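Local coordinates for pyruvate kinase 1 (Trypanosoma brucei brucei, PDB 4KCT), which transfers phosphate from phosphoenolpyruvate to ADP, making pyruvate and ATP in glycolysis, and also has an intrinsic decarboxylase activity toward oxaloacetate, at residues I420-R425 and E455-L460; N416-C421 and E468-T473. All coordinates share one frame; numbering follows the deposited sequence.

Interaction 1: I420-R425 and E455-L460; sequences ICVTTR and EKRVKL. With FDP (2,6-di-O-phosphono-beta-D-fructofuranose), chain F.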
# COMPACT_ATOMS: atom_id res chain seq x y z
N ILE A 420 23.33 12.29 -17.29
CA ILE A 420 24.53 12.56 -18.05
C ILE A 420 25.56 11.47 -17.82
O ILE A 420 25.92 11.19 -16.68
CB ILE A 420 25.13 13.91 -17.63
CG1 ILE A 420 24.11 15.04 -17.87
CG2 ILE A 420 26.44 14.17 -18.39
CD1 ILE A 420 24.49 16.35 -17.22
N CYS A 421 25.98 10.80 -18.89
CA CYS A 421 26.96 9.76 -18.76
C CYS A 421 28.26 10.22 -19.44
O CYS A 421 28.29 10.49 -20.66
CB CYS A 421 26.47 8.48 -19.43
SG CYS A 421 27.75 7.18 -19.47
N VAL A 422 29.32 10.34 -18.64
CA VAL A 422 30.66 10.57 -19.20
C VAL A 422 31.35 9.24 -19.43
O VAL A 422 31.50 8.42 -18.49
CB VAL A 422 31.52 11.46 -18.28
CG1 VAL A 422 32.89 11.69 -18.92
CG2 VAL A 422 30.82 12.81 -18.06
N THR A 423 31.67 8.98 -20.69
CA THR A 423 32.21 7.71 -21.07
C THR A 423 33.55 7.87 -21.78
O THR A 423 33.81 8.90 -22.40
CB THR A 423 31.21 6.91 -21.98
OG1 THR A 423 31.74 5.62 -22.25
CG2 THR A 423 30.96 7.65 -23.29
N THR A 424 34.36 6.83 -21.75
CA THR A 424 35.64 6.85 -22.46
C THR A 424 35.58 6.10 -23.80
O THR A 424 36.60 5.92 -24.46
CB THR A 424 36.73 6.17 -21.60
OG1 THR A 424 36.24 4.89 -21.18
CG2 THR A 424 37.01 7.01 -20.35
N ARG A 425 34.38 5.66 -24.19
CA ARG A 425 34.21 4.96 -25.46
C ARG A 425 33.13 5.58 -26.33
O ARG A 425 31.97 5.68 -25.93
CB ARG A 425 33.88 3.49 -25.23
CG ARG A 425 34.99 2.70 -24.58
CD ARG A 425 34.58 1.25 -24.37
NE ARG A 425 35.22 0.72 -23.18
CZ ARG A 425 34.86 -0.40 -22.57
NH1 ARG A 425 33.93 -1.20 -23.09
NH2 ARG A 425 35.47 -0.75 -21.44
N GLU A 455 38.27 13.31 -11.43
CA GLU A 455 37.99 14.76 -11.41
C GLU A 455 37.81 15.40 -12.81
O GLU A 455 36.99 16.30 -12.99
CB GLU A 455 39.06 15.50 -10.61
CG GLU A 455 39.08 15.13 -9.14
CD GLU A 455 37.79 15.51 -8.42
OE1 GLU A 455 37.47 14.90 -7.39
OE2 GLU A 455 37.07 16.41 -8.92
N LYS A 456 38.61 14.97 -13.79
CA LYS A 456 38.49 15.52 -15.14
C LYS A 456 37.15 15.12 -15.75
O LYS A 456 36.48 15.93 -16.40
CB LYS A 456 39.64 15.05 -16.04
CG LYS A 456 40.99 15.67 -15.68
CD LYS A 456 42.13 14.95 -16.37
CE LYS A 456 43.46 15.62 -16.06
NZ LYS A 456 44.49 15.09 -16.98
N ARG A 457 36.78 13.86 -15.59
CA ARG A 457 35.52 13.42 -16.12
C ARG A 457 34.34 14.07 -15.45
O ARG A 457 33.36 14.41 -16.11
CB ARG A 457 35.42 11.89 -16.10
CG ARG A 457 36.21 11.26 -17.23
CD ARG A 457 36.29 9.76 -17.08
NE ARG A 457 37.02 9.37 -15.88
CZ ARG A 457 36.98 8.14 -15.37
NH1 ARG A 457 36.14 7.24 -15.90
NH2 ARG A 457 37.74 7.81 -14.33
N VAL A 458 34.41 14.25 -14.13
CA VAL A 458 33.31 14.90 -13.44
C VAL A 458 33.16 16.34 -13.88
O VAL A 458 32.06 16.81 -14.11
CB VAL A 458 33.44 14.81 -11.90
CG1 VAL A 458 32.45 15.75 -11.21
CG2 VAL A 458 33.21 13.37 -11.44
N LYS A 459 34.29 17.04 -13.98
CA LYS A 459 34.28 18.39 -14.52
C LYS A 459 33.65 18.47 -15.92
O LYS A 459 32.83 19.33 -16.19
CB LYS A 459 35.69 19.00 -14.52
CG LYS A 459 35.78 20.42 -15.08
CD LYS A 459 37.12 21.06 -14.74
CE LYS A 459 37.45 22.24 -15.65
NZ LYS A 459 36.24 23.05 -15.99
N LEU A 460 34.03 17.55 -16.81
CA LEU A 460 33.48 17.53 -18.16
C LEU A 460 31.96 17.39 -18.10
O LEU A 460 31.21 18.14 -18.77
CB LEU A 460 34.09 16.37 -18.97
CG LEU A 460 33.76 16.24 -20.46
CD1 LEU A 460 34.32 17.43 -21.25
CD2 LEU A 460 34.35 14.92 -20.99
P1 FDP F . 36.80 4.19 -13.76
O1P FDP F . 36.73 5.42 -12.88
O2P FDP F . 36.79 4.55 -15.23
O3P FDP F . 37.84 3.17 -13.35
O1 FDP F . 36.50 1.24 -12.08
C1 FDP F . 35.79 2.30 -11.44
C2 FDP F . 34.75 2.85 -12.41
O2 FDP F . 35.36 3.43 -13.60
C3 FDP F . 33.81 3.86 -11.77
O3 FDP F . 34.43 5.13 -11.58
C4 FDP F . 32.72 3.93 -12.82
O4 FDP F . 31.51 4.54 -12.35
C5 FDP F . 32.54 2.46 -13.15
O5 FDP F . 33.84 1.82 -12.84
C6 FDP F . 32.18 2.27 -14.62
O6 FDP F . 31.72 0.92 -14.78
P2 FDP F . 30.95 0.52 -16.15
O4P FDP F . 29.63 1.31 -16.10
O5P FDP F . 31.89 0.95 -17.23
O6P FDP F . 30.74 -0.97 -16.03
O HOH W 1 34.07 7.16 -17.82

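Interaction 2: N416-C421 and E468-T473; sequences NCPIIC and EKYAST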
# COMPACT_ATOMS: atom_id res chain seq x y z
N ASN A 416 13.42 11.17 -12.93
CA ASN A 416 12.62 12.08 -13.76
C ASN A 416 13.50 13.16 -14.43
O ASN A 416 12.98 14.10 -15.00
CB ASN A 416 11.48 12.70 -12.96
CG ASN A 416 11.97 13.62 -11.87
OD1 ASN A 416 13.16 13.95 -11.84
ND2 ASN A 416 11.05 14.14 -11.05
N CYS A 417 14.82 13.05 -14.28
CA CYS A 417 15.74 14.07 -14.83
C CYS A 417 16.68 13.41 -15.82
O CYS A 417 16.78 12.20 -15.83
CB CYS A 417 16.57 14.71 -13.69
SG CYS A 417 17.49 13.50 -12.69
N PRO A 418 17.51 14.21 -16.54
CA PRO A 418 18.50 13.63 -17.44
C PRO A 418 19.60 12.87 -16.68
O PRO A 418 19.95 13.21 -15.52
CB PRO A 418 19.11 14.86 -18.14
CG PRO A 418 18.04 15.90 -18.04
CD PRO A 418 17.38 15.67 -16.71
N ILE A 419 20.09 11.81 -17.29
CA ILE A 419 21.27 11.11 -16.78
C ILE A 419 22.44 11.39 -17.71
O ILE A 419 22.52 10.86 -18.83
CB ILE A 419 21.05 9.60 -16.79
CG1 ILE A 419 19.80 9.23 -15.99
CG2 ILE A 419 22.30 8.86 -16.28
CD1 ILE A 419 19.39 7.78 -16.22
N ILE A 420 23.33 12.29 -17.29
CA ILE A 420 24.53 12.56 -18.05
C ILE A 420 25.56 11.47 -17.82
O ILE A 420 25.92 11.19 -16.68
CB ILE A 420 25.13 13.91 -17.63
CG1 ILE A 420 24.11 15.04 -17.87
CG2 ILE A 420 26.44 14.17 -18.39
CD1 ILE A 420 24.49 16.35 -17.22
N CYS A 421 25.98 10.80 -18.89
CA CYS A 421 26.96 9.76 -18.76
C CYS A 421 28.26 10.22 -19.44
O CYS A 421 28.29 10.49 -20.66
CB CYS A 421 26.47 8.48 -19.43
SG CYS A 421 27.75 7.18 -19.47
N GLU A 468 24.50 22.60 -21.75
CA GLU A 468 23.32 22.10 -22.42
C GLU A 468 22.06 22.51 -21.71
O GLU A 468 20.97 22.08 -22.07
CB GLU A 468 23.39 20.58 -22.57
CG GLU A 468 24.56 20.12 -23.41
CD GLU A 468 24.54 20.70 -24.81
OE1 GLU A 468 23.58 20.41 -25.55
OE2 GLU A 468 25.47 21.46 -25.17
N LYS A 469 22.22 23.30 -20.64
CA LYS A 469 21.09 23.84 -19.88
C LYS A 469 20.22 22.77 -19.21
O LYS A 469 19.03 22.98 -19.01
CB LYS A 469 20.24 24.78 -20.75
CG LYS A 469 20.98 26.06 -21.12
CD LYS A 469 20.19 26.91 -22.09
CE LYS A 469 20.67 26.71 -23.52
NZ LYS A 469 20.19 27.79 -24.42
N TYR A 470 20.85 21.70 -18.74
CA TYR A 470 20.18 20.77 -17.82
C TYR A 470 20.12 21.31 -16.40
O TYR A 470 19.15 21.08 -15.67
CB TYR A 470 20.90 19.41 -17.84
CG TYR A 470 20.85 18.73 -19.19
CD1 TYR A 470 19.64 18.53 -19.84
CD2 TYR A 470 22.02 18.39 -19.87
CE1 TYR A 470 19.59 17.88 -21.07
CE2 TYR A 470 21.97 17.86 -21.16
CZ TYR A 470 20.75 17.57 -21.73
OH TYR A 470 20.69 17.00 -22.98
N ALA A 471 21.12 22.10 -16.04
CA ALA A 471 21.20 22.62 -14.69
C ALA A 471 22.10 23.86 -14.70
O ALA A 471 22.93 24.02 -15.59
CB ALA A 471 21.78 21.55 -13.76
N SER A 472 21.91 24.74 -13.74
CA SER A 472 22.83 25.85 -13.60
C SER A 472 23.44 25.98 -12.22
O SER A 472 23.12 25.23 -11.31
CB SER A 472 22.20 27.16 -14.05
OG SER A 472 20.80 27.14 -13.89
N THR A 473 24.31 26.97 -12.10
CA THR A 473 24.98 27.25 -10.86
C THR A 473 24.01 27.20 -9.71
O THR A 473 22.90 27.70 -9.81
CB THR A 473 25.64 28.65 -10.96
OG1 THR A 473 26.64 28.61 -11.98
CG2 THR A 473 26.29 29.05 -9.63

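Interaction 1: I420-R425 and E455-L460
Arg457 NH1 donates twice: to phosphate oxygen O2P of the bound FDP at 2.8 Å and to a water at 2.8 Å, and that water in turn donates to Val422 O at 2.9 Å, joining helix 455-467 to strand 419-423. The second amino group, Arg457 NH2, reaches FDP O1P at 3.0 Å, so the guanidinium holds the 2-phosphate by two of its oxygens, both bonds somewhat bent (153° and 151°). The phosphorus P1 and the water both lie at the edge of the guanidinium, in its plane. The third nitrogen, NE, forms a salt bridge with Asp451 OD2, while Asp451 OD1 accepts from the backbone N of Lys456, which probably fixes the rotation of the guanidinium. A bend at chi3 (-64°) turns the guanidinium out of the line of its aliphatic stem and toward the effector. That stem is the apolar half of the contact. Val422 CG1 lies against Arg457 CB and CG, 3.8 Å from CG, and also approaches Leu460 CD2 at 4.1 Å, about one helical turn further on. The other methyl, Val422 CG2, sits 3.6 Å from Arg457 O. Just past the strand's end, Thr424 CG2 comes near Arg457 CD, while Thr424 OG1 is hydrogen-bonded to Asn402. The last strand residue, Thr423, accepts through OG1 from Arg425 N in an ST turn that leads into helix 426-431. Lys454 and Ser401 are among the other residues that bind FDP, whose site is the allosteric effector site of trypanosomatid pyruvate kinases. Arg457 thus has all three nitrogens engaged, and its charge is probably balanced jointly by phosphate and Asp451; the same guanidinium ties the effector to the helix directly, and to the strand through one water.

Interaction 2: N416-C421 and E468-T473
The backbones of 416-421 and 468-473 come closest at Pro418 and Tyr470, whose CA atoms are 7.3 Å apart, too far for strand pairing, and the junction is made by side chains. The proline and the tyrosine cross at an angle: Pro418 lies over one face of the phenol ring, with Pro418 CG 3.6 Å from Tyr470 CD1 and Pro418 CB 4.0 Å above the ring plane, offset toward the rim. Against the opposite face lies the carbonyl oxygen Glu468 O, above the ring centre, so the ring is held between a proline and the backbone of its own segment. Tyr470 CG stands anti to the carbonyl carbon (chi1 -63°), which swings the ring over to the proline. Ile420, two residues along the strand, brings its terminal methyl CD1 obliquely to within 4.2 Å of Tyr470 CD2. The turn that delivers the tyrosine is a Schellman motif closing helix 455-467, with Lys469 at positive phi (63°). The contact is wholly apolar. Around it, His19 meets the tyrosine ring edge-to-face, and Phe464 of helix 455-467 touches both Tyr470 and Ile420. Val439 and Val441 of the adjacent strand 438-442 pack against Tyr470 and Ile420 respectively, so the tyrosine lies between the C-terminal end of helix 455-467 and the start of strand 419-423, with strand 438-442 alongside.

How the interactions relate
Both interactions lie along strand 419-423 of the C-terminal alpha/beta domain, their centres 13 Å apart; their segments overlap at Ile420 and Cys421, of which only Ile420 makes a contact, and only in interaction 2. The sheet is met by the first turns of helix 455-467 in interaction 1 and by the loop just beyond its last in interaction 2. Interaction 2, at the strand's beginning, is buried and purely apolar, a proline and an isoleucine meeting a tyrosine. Interaction 1, at the strand's C-terminal end, is partly buried and mixed: valine and leucine packing gives way to a charged, water-bridged arrangement where the strand runs into the effector site. Only the latter touches FDP; Ile420's side chain remains about 12 Å from it.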